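Local coordinates for protein bifunctional cytochrome P450/NADPH--P450 reductase (Deinococcus aerius, PDB 7F3H) that probably catalyses NADPH-dependent hydroxylation of organic substrates at a haem iron, as a self-sufficient fusion of a cytochrome P450 with its reductase, at residues His21-Asp26 with Leu46-Arg51; Tyr79-Asn84 with Thr189-Pro194; Gly86-Phe91 with Glu97-Lys102; Leu177-Arg182 with Trp209-Ser214. All blocks are in the same frame, centred on the assembly; numbering follows the deposited sequence.

Interaction 1: residues His21-Asp26 with Leu46-Arg51; sequences HYLAGD and LDIQGR
Leu23 and Ile48 have their CA atoms 8.7 Å apart and Tyr22 and Leu46 stand at almost the same spacing, so segment 21-26, starting in the last turn of a 3-10 segment, and segment 46-51, at the end of strand 43-48, are bridged by side chains alone. All four of these side chains turn their main branch beside the backbone N and away from the carbonyl carbon. In Tyr22 (chi1 -68°) this lays CB and the CD2-CE2 side of the ring across the Leu46 methyls, at about a right angle. CD2 of Leu46 sits 3.8 Å from CD2 of Tyr22, while CD1 of Leu46 lies further back, 3.9 Å from CB of Tyr22. The second pair meets differently: Leu23 and Ile48 point at each other tip to tip, with CD1 of Leu23 only 3.4 Å from CD1 of Ile48. The other branch of the isoleucine joins in, its CG2 being 3.7 Å from the same Leu23 methyl. Phe32 and Leu35 of helix 28-38 extend this apolar patch, and Pro11 touches both Tyr22 and Leu46. Beyond Ile48 the chain reverses, Ile48 N donating to Arg51 O at 2.9 Å, which leads strand 43-48 into strand 51-56. The contact thus packs the N-terminal loop against an outermost strand of the mixed sheet, in the beta-rich N-terminal region characteristic of the cytochrome P450 fold.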
# COMPACT_ATOMS: atom_id res chain seq x y z
N HIS A 21 1.87 16.92 -20.43
CA HIS A 21 2.50 15.71 -20.94
C HIS A 21 3.16 14.91 -19.81
O HIS A 21 3.36 13.70 -19.97
CB HIS A 21 3.48 16.06 -22.08
CG HIS A 21 4.60 16.97 -21.69
ND1 HIS A 21 4.40 18.20 -21.11
CD2 HIS A 21 5.94 16.85 -21.86
CE1 HIS A 21 5.57 18.78 -20.89
NE2 HIS A 21 6.52 17.98 -21.33
N TYR A 22 3.52 15.57 -18.70
CA TYR A 22 4.04 14.87 -17.53
C TYR A 22 2.99 13.99 -16.85
O TYR A 22 3.36 13.07 -16.11
CB TYR A 22 4.58 15.88 -16.51
CG TYR A 22 5.81 16.63 -16.97
CD1 TYR A 22 7.01 15.97 -17.15
CD2 TYR A 22 5.77 17.98 -17.22
CE1 TYR A 22 8.13 16.64 -17.57
CE2 TYR A 22 6.87 18.66 -17.63
CZ TYR A 22 8.05 17.99 -17.82
OH TYR A 22 9.18 18.66 -18.24
N LEU A 23 1.71 14.24 -17.10
CA LEU A 23 0.62 13.49 -16.50
C LEU A 23 0.16 12.33 -17.36
O LEU A 23 -0.82 11.66 -17.00
CB LEU A 23 -0.58 14.40 -16.22
CG LEU A 23 -0.41 15.31 -15.00
CD1 LEU A 23 -1.57 16.28 -14.89
CD2 LEU A 23 -0.27 14.47 -13.72
N ALA A 24 0.78 12.13 -18.51
CA ALA A 24 0.38 11.09 -19.45
C ALA A 24 1.03 9.76 -19.12
O ALA A 24 2.04 9.68 -18.42
CB ALA A 24 0.74 11.52 -20.87
N GLY A 25 0.45 8.69 -19.67
CA GLY A 25 1.04 7.37 -19.54
C GLY A 25 0.37 6.55 -18.45
O GLY A 25 -0.57 6.97 -17.78
N ASP A 26 0.89 5.33 -18.29
CA ASP A 26 0.38 4.37 -17.32
C ASP A 26 0.75 4.70 -15.88
O ASP A 26 0.11 4.18 -14.96
CB ASP A 26 0.92 2.98 -17.62
CG ASP A 26 0.19 2.27 -18.72
OD1 ASP A 26 -1.03 2.53 -18.87
OD2 ASP A 26 0.83 1.43 -19.40
N LEU A 46 4.81 22.38 -11.36
CA LEU A 46 4.13 22.22 -12.65
C LEU A 46 2.80 22.96 -12.70
O LEU A 46 2.17 23.15 -11.65
CB LEU A 46 3.90 20.71 -12.92
CG LEU A 46 5.07 19.73 -13.09
CD1 LEU A 46 4.52 18.38 -13.49
CD2 LEU A 46 6.08 20.21 -14.14
N ASP A 47 2.35 23.38 -13.91
CA ASP A 47 1.00 24.02 -14.04
C ASP A 47 0.06 23.00 -14.64
O ASP A 47 0.17 22.68 -15.82
CB ASP A 47 0.82 25.25 -14.94
CG ASP A 47 1.43 26.46 -14.42
OD1 ASP A 47 1.77 26.53 -13.22
OD2 ASP A 47 1.37 27.47 -15.26
N ILE A 48 -0.83 22.51 -13.83
CA ILE A 48 -1.85 21.57 -14.25
C ILE A 48 -3.17 22.30 -14.40
O ILE A 48 -3.83 22.62 -13.41
CB ILE A 48 -1.90 20.39 -13.30
CG1 ILE A 48 -0.50 19.77 -13.38
CG2 ILE A 48 -3.06 19.49 -13.67
CD1 ILE A 48 -0.14 19.34 -14.83
N GLN A 49 -3.49 22.63 -15.65
CA GLN A 49 -4.72 23.30 -16.05
C GLN A 49 -4.94 24.54 -15.19
O GLN A 49 -4.51 25.64 -15.56
CB GLN A 49 -5.90 22.31 -15.94
CG GLN A 49 -5.79 21.14 -16.94
CD GLN A 49 -6.88 20.08 -16.81
OE1 GLN A 49 -7.51 19.95 -15.76
NE2 GLN A 49 -7.08 19.31 -17.86
N GLY A 50 -5.58 24.36 -14.05
CA GLY A 50 -5.88 25.47 -13.16
C GLY A 50 -4.83 25.56 -12.07
O GLY A 50 -4.20 26.60 -11.86
N ARG A 51 -4.69 24.45 -11.35
CA ARG A 51 -3.80 24.32 -10.20
C ARG A 51 -2.30 24.31 -10.46
O ARG A 51 -1.79 24.10 -11.56
CB ARG A 51 -4.01 23.03 -9.46
CG ARG A 51 -4.80 22.87 -8.25
CD ARG A 51 -4.18 21.51 -8.23
NE ARG A 51 -3.40 21.10 -7.08
CZ ARG A 51 -2.91 19.87 -6.96
NH1 ARG A 51 -3.13 18.96 -7.91
NH2 ARG A 51 -2.13 19.58 -5.93

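Interaction 2: residues Tyr79-Asn84 with Thr189-Pro194; sequences YTNIRN and TMNSRP. With HEM (protoporphyrin IX containing Fe), chain E; SO4 (sulfate ion), chain G.
Asn81 and Asn191 reach each other because both set CG beside the backbone N, with chi1 at -62° and -67°; their side chains then slide past one another in opposite directions with the amide planes nearly parallel. ND2 of Asn81 donates to OD1 of Asn191 at 2.6 Å, yet the N-H...O angle is only 132° and the donor stands well above the carbonyl plane. The same ND2 packs 3.6 Å from CB of Met190, the two side chains crossing at a slant. The bend in the Met190 chain brings its CE within 4.0 Å of ND2 of Asn84, one helical turn on from Asn81, whose amide is hydrogen-bonded to Tyr208 OH on helix 199-227. The far side of segment 79-84 serves other groups: Tyr79 OH donates to the haem propionate oxygen O1D at 2.5 Å, with that oxygen at the ring's edge. Arg83 meets a sulfate, probably from the crystallisation liquor, through a long, weak bond from NE. For the contact itself, the bent, out-of-plane geometry implies that the single amide bond is probably weaker than its short length suggests, and that this surface junction relies as well on van der Waals contact with Met190.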
# COMPACT_ATOMS: atom_id res chain seq x y z
N TYR A 79 -8.47 13.49 -1.54
CA TYR A 79 -9.06 12.22 -1.13
C TYR A 79 -10.58 12.23 -1.24
O TYR A 79 -11.23 11.32 -0.72
CB TYR A 79 -8.66 11.93 0.32
CG TYR A 79 -7.17 11.88 0.59
CD1 TYR A 79 -6.42 13.04 0.82
CD2 TYR A 79 -6.52 10.66 0.67
CE1 TYR A 79 -5.07 12.98 1.08
CE2 TYR A 79 -5.18 10.58 0.93
CZ TYR A 79 -4.45 11.74 1.14
OH TYR A 79 -3.10 11.59 1.40
N THR A 80 -11.17 13.24 -1.90
CA THR A 80 -12.62 13.41 -1.89
C THR A 80 -13.35 12.28 -2.63
O THR A 80 -14.35 11.75 -2.13
CB THR A 80 -13.00 14.75 -2.49
OG1 THR A 80 -12.37 15.81 -1.73
CG2 THR A 80 -14.51 14.89 -2.46
N ASN A 81 -12.87 11.90 -3.81
CA ASN A 81 -13.55 10.82 -4.52
C ASN A 81 -13.38 9.47 -3.81
O ASN A 81 -14.34 8.71 -3.70
CB ASN A 81 -13.06 10.76 -5.97
CG ASN A 81 -13.39 12.02 -6.74
OD1 ASN A 81 -14.33 12.75 -6.39
ND2 ASN A 81 -12.63 12.30 -7.78
N ILE A 82 -12.17 9.15 -3.31
CA ILE A 82 -11.98 7.87 -2.60
C ILE A 82 -12.85 7.84 -1.35
O ILE A 82 -13.25 6.76 -0.89
CB ILE A 82 -10.48 7.59 -2.28
CG1 ILE A 82 -10.30 6.21 -1.68
CG2 ILE A 82 -9.89 8.57 -1.27
CD1 ILE A 82 -10.67 5.08 -2.65
N ARG A 83 -13.18 9.01 -0.81
CA ARG A 83 -14.09 9.06 0.33
C ARG A 83 -15.48 8.54 -0.02
O ARG A 83 -16.19 8.09 0.89
CB ARG A 83 -14.19 10.49 0.89
CG ARG A 83 -14.99 10.54 2.22
CD ARG A 83 -14.83 11.85 2.95
NE ARG A 83 -15.73 11.94 4.09
CZ ARG A 83 -15.39 12.41 5.29
NH1 ARG A 83 -14.15 12.86 5.51
NH2 ARG A 83 -16.29 12.47 6.26
N ASN A 84 -15.88 8.57 -1.30
CA ASN A 84 -17.19 8.03 -1.70
C ASN A 84 -17.40 6.63 -1.15
O ASN A 84 -18.53 6.25 -0.83
CB ASN A 84 -17.33 7.93 -3.22
CG ASN A 84 -17.43 9.26 -3.89
OD1 ASN A 84 -17.86 10.24 -3.28
ND2 ASN A 84 -17.07 9.30 -5.16
N THR A 189 -11.02 7.15 -12.09
CA THR A 189 -11.49 7.80 -13.32
C THR A 189 -12.09 9.18 -13.03
O THR A 189 -11.89 10.13 -13.80
CB THR A 189 -12.54 6.92 -14.02
OG1 THR A 189 -11.90 5.82 -14.68
CG2 THR A 189 -13.42 7.71 -14.99
N MET A 190 -12.80 9.30 -11.90
CA MET A 190 -13.43 10.57 -11.53
C MET A 190 -12.41 11.66 -11.25
O MET A 190 -12.71 12.85 -11.41
CB MET A 190 -14.33 10.37 -10.30
CG MET A 190 -15.71 9.90 -10.64
SD MET A 190 -16.61 9.32 -9.20
CE MET A 190 -17.61 10.76 -8.83
N ASN A 191 -11.19 11.28 -10.84
CA ASN A 191 -10.17 12.28 -10.56
C ASN A 191 -9.71 13.02 -11.82
O ASN A 191 -8.96 14.00 -11.69
CB ASN A 191 -8.99 11.61 -9.85
CG ASN A 191 -9.35 11.11 -8.45
OD1 ASN A 191 -10.09 11.75 -7.70
ND2 ASN A 191 -8.82 9.94 -8.09
N SER A 192 -10.13 12.60 -13.01
CA SER A 192 -9.79 13.29 -14.25
C SER A 192 -11.05 13.60 -15.05
O SER A 192 -11.94 14.29 -14.53
CB SER A 192 -8.81 12.46 -15.07
OG SER A 192 -7.68 12.11 -14.30
N ARG A 193 -11.12 13.08 -16.30
CA ARG A 193 -12.22 13.08 -17.28
C ARG A 193 -12.86 14.45 -17.55
O ARG A 193 -12.59 15.41 -16.81
CB ARG A 193 -13.31 12.07 -16.88
CG ARG A 193 -13.97 12.18 -15.53
CD ARG A 193 -15.30 11.47 -15.68
NE ARG A 193 -16.05 11.17 -14.46
CZ ARG A 193 -16.63 12.06 -13.67
NH1 ARG A 193 -16.43 13.36 -13.87
NH2 ARG A 193 -17.35 11.66 -12.64
N PRO A 194 -13.69 14.61 -18.59
CA PRO A 194 -14.06 15.97 -19.05
C PRO A 194 -15.32 16.49 -18.37
O PRO A 194 -16.08 15.70 -17.78
CB PRO A 194 -14.29 15.77 -20.56
CG PRO A 194 -14.87 14.40 -20.64
CD PRO A 194 -14.26 13.59 -19.51
CHA HEM E . -2.36 4.76 5.59
CHB HEM E . -4.49 0.48 6.43
CHC HEM E . -0.93 -1.75 3.95
CHD HEM E . 1.02 2.56 2.87
C1A HEM E . -3.23 3.80 6.04
C2A HEM E . -4.46 4.05 6.76
C3A HEM E . -5.04 2.88 7.04
C4A HEM E . -4.24 1.84 6.42
CMA HEM E . -6.37 2.67 7.81
CAA HEM E . -4.91 5.45 7.22
CBA HEM E . -4.38 5.65 8.65
CGA HEM E . -4.83 6.98 9.26
O1A HEM E . -5.27 6.93 10.44
O2A HEM E . -4.88 8.06 8.60
C1B HEM E . -3.70 -0.51 5.88
C2B HEM E . -3.93 -1.95 5.96
C3B HEM E . -2.92 -2.55 5.31
C4B HEM E . -2.07 -1.52 4.75
CMB HEM E . -5.09 -2.60 6.74
CAB HEM E . -2.66 -4.04 5.00
CBB HEM E . -3.51 -5.03 5.26
C1C HEM E . -0.09 -0.78 3.42
C2C HEM E . 1.14 -1.01 2.65
C3C HEM E . 1.62 0.22 2.37
C4C HEM E . 0.78 1.21 2.96
CMC HEM E . 1.70 -2.39 2.22
CAC HEM E . 2.86 0.67 1.61
CBC HEM E . 3.72 -0.19 1.09
C1D HEM E . 0.28 3.53 3.51
C2D HEM E . 0.49 4.97 3.41
C3D HEM E . -0.44 5.55 4.17
C4D HEM E . -1.29 4.54 4.75
CMD HEM E . 1.60 5.71 2.61
CAD HEM E . -0.58 7.05 4.35
CBD HEM E . -1.46 7.46 3.20
CGD HEM E . -1.60 8.95 3.13
O1D HEM E . -2.58 9.35 2.46
O2D HEM E . -0.76 9.70 3.71
NA HEM E . -3.15 2.44 5.82
NB HEM E . -2.56 -0.29 5.15
NC HEM E . -0.28 0.58 3.58
ND HEM E . -0.81 3.31 4.33
FE HEM E . -1.61 1.55 4.81
S SO4 G . -19.72 11.09 5.25
O1 SO4 G . -21.08 10.56 5.03
O2 SO4 G . -18.80 10.71 4.14
O3 SO4 G . -19.79 12.56 5.34
O4 SO4 G . -19.23 10.58 6.56

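Interaction 3: residues Gly86-Phe91 with Glu97-Lys102; sequences GGDGLF and EPNWGK. With HEM (protoporphyrin IX containing Fe), chain E.
Asp88 and Asn99 supply the polar link, a long and weak hydrogen bond in which ND2 of Asn99 lies 3.3 Å from OD2 of Asp88. It is straight, at 173°, although the carboxylate and amide planes stand almost perpendicular. A second acid closes in on the same aspartate: OE1 of Glu97 is 3.6 Å from CB of Asp88 and 4.3 Å from its OD2, a closeness of like charges probably eased by Arg83, which forms a salt bridge with OE2 of Glu97. The backbone presents Asp88 through a type II' turn from Gly86 to Gly89, closed by Gly89 N to Gly86 O at 3.1 Å; Gly87 takes the positive phi that this turn needs. Apolar contact falls to Leu90, whose CD2 approaches CD1 of Trp100 at 3.5 Å, the two side chains crossing at about a right angle. Helix 98-107 corresponds to the C helix of the P450 fold, and Trp100, with His104 four residues on and stacked against it, matches the positions of the family's WxxxR haem-binding motif, histidine replacing the arginine. Haem contacts make up the third kind. Trp100 holds CG anti to its backbone N (chi1 -180°), which carries the indole edge to the cofactor, and NE1 donates to propionate O1A at 3.1 Å and 145°. With a phenylalanine in place of Trp100, O1A would probably lose this donor and its propionate would be less firmly fixed. Phe91 points the other way, its CE1 resting 3.7 Å from CBD of the second propionate arm.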
# COMPACT_ATOMS: atom_id res chain seq x y z
N GLY A 86 -14.78 5.36 1.26
CA GLY A 86 -14.14 5.27 2.57
C GLY A 86 -14.88 5.90 3.74
O GLY A 86 -14.64 5.54 4.90
N GLY A 87 -15.74 6.88 3.44
CA GLY A 87 -16.49 7.64 4.42
C GLY A 87 -15.57 8.37 5.37
O GLY A 87 -14.49 8.85 4.99
N ASP A 88 -15.94 8.39 6.64
CA ASP A 88 -15.06 8.95 7.64
C ASP A 88 -14.30 7.84 8.37
O ASP A 88 -14.09 7.89 9.58
CB ASP A 88 -15.81 9.87 8.60
CG ASP A 88 -16.95 9.19 9.33
OD1 ASP A 88 -17.12 7.95 9.22
OD2 ASP A 88 -17.69 9.92 10.01
N GLY A 89 -13.96 6.79 7.64
CA GLY A 89 -12.93 5.87 8.09
C GLY A 89 -11.59 6.56 8.16
O GLY A 89 -11.43 7.73 7.80
N LEU A 90 -10.60 5.81 8.69
CA LEU A 90 -9.30 6.38 9.03
C LEU A 90 -8.57 6.96 7.82
O LEU A 90 -7.79 7.91 7.97
CB LEU A 90 -8.42 5.31 9.65
CG LEU A 90 -8.82 4.97 11.07
CD1 LEU A 90 -7.91 3.89 11.62
CD2 LEU A 90 -8.75 6.23 11.89
N PHE A 91 -8.78 6.40 6.61
CA PHE A 91 -7.96 6.81 5.48
C PHE A 91 -8.51 8.08 4.85
O PHE A 91 -7.74 8.91 4.35
CB PHE A 91 -7.89 5.69 4.44
CG PHE A 91 -6.94 5.96 3.29
CD1 PHE A 91 -5.58 5.69 3.41
CD2 PHE A 91 -7.41 6.42 2.06
CE1 PHE A 91 -4.71 5.90 2.33
CE2 PHE A 91 -6.55 6.64 0.99
CZ PHE A 91 -5.19 6.39 1.12
N GLU A 97 -12.25 15.66 12.45
CA GLU A 97 -13.49 14.91 12.59
C GLU A 97 -13.39 13.95 13.78
O GLU A 97 -12.42 13.18 13.87
CB GLU A 97 -13.79 14.13 11.31
CG GLU A 97 -14.08 14.96 10.10
CD GLU A 97 -14.42 14.10 8.89
OE1 GLU A 97 -15.46 13.41 8.89
OE2 GLU A 97 -13.63 14.12 7.92
N PRO A 98 -14.38 13.93 14.68
CA PRO A 98 -14.26 13.12 15.90
C PRO A 98 -14.04 11.64 15.64
O PRO A 98 -13.31 10.97 16.40
CB PRO A 98 -15.62 13.34 16.59
CG PRO A 98 -16.11 14.64 16.09
CD PRO A 98 -15.57 14.80 14.69
N ASN A 99 -14.67 11.09 14.59
CA ASN A 99 -14.54 9.66 14.32
C ASN A 99 -13.11 9.27 13.92
O ASN A 99 -12.74 8.10 14.11
CB ASN A 99 -15.55 9.21 13.26
CG ASN A 99 -16.85 8.67 13.87
OD1 ASN A 99 -16.89 8.17 15.00
ND2 ASN A 99 -17.92 8.81 13.13
N TRP A 100 -12.30 10.20 13.40
CA TRP A 100 -10.91 9.85 13.14
C TRP A 100 -10.20 9.51 14.45
O TRP A 100 -9.68 8.40 14.61
CB TRP A 100 -10.15 10.94 12.40
CG TRP A 100 -8.72 10.45 12.19
CD1 TRP A 100 -8.27 9.67 11.16
CD2 TRP A 100 -7.59 10.64 13.06
NE1 TRP A 100 -6.94 9.38 11.32
CE2 TRP A 100 -6.49 9.97 12.48
CE3 TRP A 100 -7.40 11.32 14.27
CZ2 TRP A 100 -5.21 9.95 13.06
CZ3 TRP A 100 -6.12 11.30 14.85
CH2 TRP A 100 -5.04 10.63 14.24
N GLY A 101 -10.18 10.47 15.38
CA GLY A 101 -9.57 10.23 16.68
C GLY A 101 -10.12 8.99 17.35
O GLY A 101 -9.36 8.17 17.87
N LYS A 102 -11.45 8.82 17.30
CA LYS A 102 -12.06 7.67 17.97
C LYS A 102 -11.54 6.36 17.38
O LYS A 102 -11.00 5.50 18.10
CB LYS A 102 -13.59 7.74 17.85
CG LYS A 102 -14.27 8.70 18.79
CD LYS A 102 -15.75 8.91 18.43
CE LYS A 102 -16.59 7.63 18.53
NZ LYS A 102 -18.09 7.84 18.49
CHA HEM E . -2.36 4.76 5.59
CHB HEM E . -4.49 0.48 6.43
CHC HEM E . -0.93 -1.75 3.95
CHD HEM E . 1.02 2.56 2.87
C1A HEM E . -3.23 3.80 6.04
C2A HEM E . -4.46 4.05 6.76
C3A HEM E . -5.04 2.88 7.04
C4A HEM E . -4.24 1.84 6.42
CMA HEM E . -6.37 2.67 7.81
CAA HEM E . -4.91 5.45 7.22
CBA HEM E . -4.38 5.65 8.65
CGA HEM E . -4.83 6.98 9.26
O1A HEM E . -5.27 6.93 10.44
O2A HEM E . -4.88 8.06 8.60
C1B HEM E . -3.70 -0.51 5.88
C2B HEM E . -3.93 -1.95 5.96
C3B HEM E . -2.92 -2.55 5.31
C4B HEM E . -2.07 -1.52 4.75
CMB HEM E . -5.09 -2.60 6.74
CAB HEM E . -2.66 -4.04 5.00
CBB HEM E . -3.51 -5.03 5.26
C1C HEM E . -0.09 -0.78 3.42
C2C HEM E . 1.14 -1.01 2.65
C3C HEM E . 1.62 0.22 2.37
C4C HEM E . 0.78 1.21 2.96
CMC HEM E . 1.70 -2.39 2.22
CAC HEM E . 2.86 0.67 1.61
CBC HEM E . 3.72 -0.19 1.09
C1D HEM E . 0.28 3.53 3.51
C2D HEM E . 0.49 4.97 3.41
C3D HEM E . -0.44 5.55 4.17
C4D HEM E . -1.29 4.54 4.75
CMD HEM E . 1.60 5.71 2.61
CAD HEM E . -0.58 7.05 4.35
CBD HEM E . -1.46 7.46 3.20
CGD HEM E . -1.60 8.95 3.13
O1D HEM E . -2.58 9.35 2.46
O2D HEM E . -0.76 9.70 3.71
NA HEM E . -3.15 2.44 5.82
NB HEM E . -2.56 -0.29 5.15
NC HEM E . -0.28 0.58 3.58
ND HEM E . -0.81 3.31 4.33
FE HEM E . -1.61 1.55 4.81

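Interaction 4: residues Leu177-Arg182 with Trp209-Ser214; sequences LQALAR and WADIAS
Ala179 and Asp211 mark the tight part of the contact, where the CA atoms come within 5.2 Å of each other. The small methyl permits this: CB of Ala179 lies 4.0 Å from OD1 of Asp211, and the axes of the two short helical segments approach to 9.0 Å. On the same helix, Leu180 turns away from this partner and packs on Met262, Leu265 and Ile266 of helix 254-285. The two helices, 175-190 and 199-227, correspond to the F and G helices of the P450 fold, a pair that lies over the long helix 254-285; the segments run roughly antiparallel, at 140°. Toward solvent the contact turns polar. Arg182 is exposed, and its chain bends at chi3 (-63°), which folds the guanidinium back over its own helix, with one face above CA of Ala179 and the edge presented to Asp211. The grip is a side-on, two-pronged salt bridge: NE donates to OD2 at 2.9 Å and NH2 of Arg182 to OD1 of Asp211 at 2.8 Å, both bonds nearly straight. The carboxylate is not coplanar with the guanidinium, their planes standing 42° apart; OD2 is met on its syn side, somewhat out of the carboxylate plane, whereas OD1 is approached from above it. Were Asp211 replaced by an alanine, the arginine charge would probably be left without its mate and the guanidinium able to swing off the helix. At the loosest margin Ser214 offers only its OG, 3.9 Å from CB of Ala179, and that hydroxyl already donates to Asp211 O at 2.6 Å.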
# COMPACT_ATOMS: atom_id res chain seq x y z
N LEU A 177 -16.21 -8.50 -4.30
CA LEU A 177 -14.88 -8.05 -4.71
C LEU A 177 -14.87 -7.50 -6.13
O LEU A 177 -14.08 -6.60 -6.44
CB LEU A 177 -13.87 -9.19 -4.55
CG LEU A 177 -13.79 -9.73 -3.11
CD1 LEU A 177 -12.89 -10.94 -3.05
CD2 LEU A 177 -13.32 -8.65 -2.14
N GLN A 178 -15.75 -8.00 -7.01
CA GLN A 178 -15.87 -7.41 -8.33
C GLN A 178 -16.42 -5.99 -8.24
O GLN A 178 -15.95 -5.07 -8.94
CB GLN A 178 -16.77 -8.27 -9.23
CG GLN A 178 -16.08 -9.53 -9.78
CD GLN A 178 -17.06 -10.55 -10.36
OE1 GLN A 178 -18.28 -10.37 -10.30
NE2 GLN A 178 -16.53 -11.62 -10.91
N ALA A 179 -17.39 -5.78 -7.34
CA ALA A 179 -17.91 -4.44 -7.09
C ALA A 179 -16.82 -3.53 -6.52
O ALA A 179 -16.67 -2.38 -6.96
CB ALA A 179 -19.12 -4.53 -6.13
N LEU A 180 -16.04 -4.03 -5.55
CA LEU A 180 -14.88 -3.28 -5.05
C LEU A 180 -13.95 -2.86 -6.19
O LEU A 180 -13.55 -1.69 -6.28
CB LEU A 180 -14.10 -4.09 -4.02
CG LEU A 180 -12.96 -3.34 -3.31
CD1 LEU A 180 -13.52 -2.14 -2.55
CD2 LEU A 180 -12.20 -4.25 -2.38
N ALA A 181 -13.59 -3.82 -7.05
CA ALA A 181 -12.66 -3.52 -8.14
C ALA A 181 -13.22 -2.45 -9.07
O ALA A 181 -12.55 -1.46 -9.38
CB ALA A 181 -12.32 -4.81 -8.91
N ARG A 182 -14.47 -2.63 -9.51
CA ARG A 182 -15.13 -1.66 -10.37
C ARG A 182 -15.16 -0.28 -9.73
O ARG A 182 -14.83 0.72 -10.37
CB ARG A 182 -16.56 -2.12 -10.68
CG ARG A 182 -16.69 -3.33 -11.59
CD ARG A 182 -18.16 -3.48 -12.10
NE ARG A 182 -19.09 -3.71 -10.99
CZ ARG A 182 -19.38 -4.93 -10.53
NH1 ARG A 182 -18.83 -6.01 -11.08
NH2 ARG A 182 -20.23 -5.08 -9.52
N TRP A 209 -22.46 4.14 -7.90
CA TRP A 209 -23.14 4.28 -6.61
C TRP A 209 -23.91 3.01 -6.25
O TRP A 209 -24.04 2.68 -5.06
CB TRP A 209 -24.07 5.51 -6.62
CG TRP A 209 -23.28 6.79 -6.74
CD1 TRP A 209 -23.15 7.59 -7.85
CD2 TRP A 209 -22.46 7.39 -5.73
NE1 TRP A 209 -22.32 8.65 -7.59
CE2 TRP A 209 -21.88 8.56 -6.30
CE3 TRP A 209 -22.16 7.05 -4.42
CZ2 TRP A 209 -21.02 9.38 -5.58
CZ3 TRP A 209 -21.31 7.88 -3.70
CH2 TRP A 209 -20.76 9.04 -4.29
N ALA A 210 -24.36 2.26 -7.26
CA ALA A 210 -25.04 0.99 -7.00
C ALA A 210 -24.10 -0.04 -6.42
O ALA A 210 -24.44 -0.73 -5.44
CB ALA A 210 -25.70 0.46 -8.28
N ASP A 211 -22.93 -0.21 -7.06
CA ASP A 211 -21.83 -1.04 -6.56
C ASP A 211 -21.53 -0.72 -5.10
O ASP A 211 -21.40 -1.63 -4.25
CB ASP A 211 -20.56 -0.78 -7.41
CG ASP A 211 -20.53 -1.56 -8.71
OD1 ASP A 211 -21.28 -2.54 -8.85
OD2 ASP A 211 -19.73 -1.20 -9.61
N ILE A 212 -21.38 0.57 -4.80
CA ILE A 212 -21.06 0.96 -3.44
C ILE A 212 -22.16 0.52 -2.50
O ILE A 212 -21.90 0.00 -1.40
CB ILE A 212 -20.81 2.47 -3.31
CG1 ILE A 212 -19.73 2.96 -4.27
CG2 ILE A 212 -20.51 2.80 -1.87
CD1 ILE A 212 -19.39 4.42 -4.08
N ALA A 213 -23.42 0.71 -2.91
CA ALA A 213 -24.56 0.27 -2.10
C ALA A 213 -24.50 -1.23 -1.84
O ALA A 213 -24.77 -1.69 -0.72
CB ALA A 213 -25.87 0.64 -2.80
N SER A 214 -24.21 -2.02 -2.86
CA SER A 214 -24.14 -3.47 -2.68
C SER A 214 -23.06 -3.85 -1.67
O SER A 214 -23.25 -4.76 -0.83
CB SER A 214 -23.89 -4.15 -4.03
OG SER A 214 -22.56 -3.89 -4.48

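Interactions 2 and 3 are the pair closest to the cofactor: both touch the haem, with Tyr79 and Trp100 each binding a different propionate. They also join directly, Arg83 NH1 lying 2.8 Å from Glu97 OE2, and along the chain interaction 3 is nested inside the loop that interaction 2 closes. Interaction 4 shares helix 175-190 with interaction 2, their centres about 15 Å apart, and CH2 of Trp209 packs 3.3 Å from OD1 of Asn84. Interaction 1 touches none of the others. Its centre is about 16 Å from that of interaction 2 and about 31 Å from that of interaction 3, in the sheet region away from the haem-binding segments.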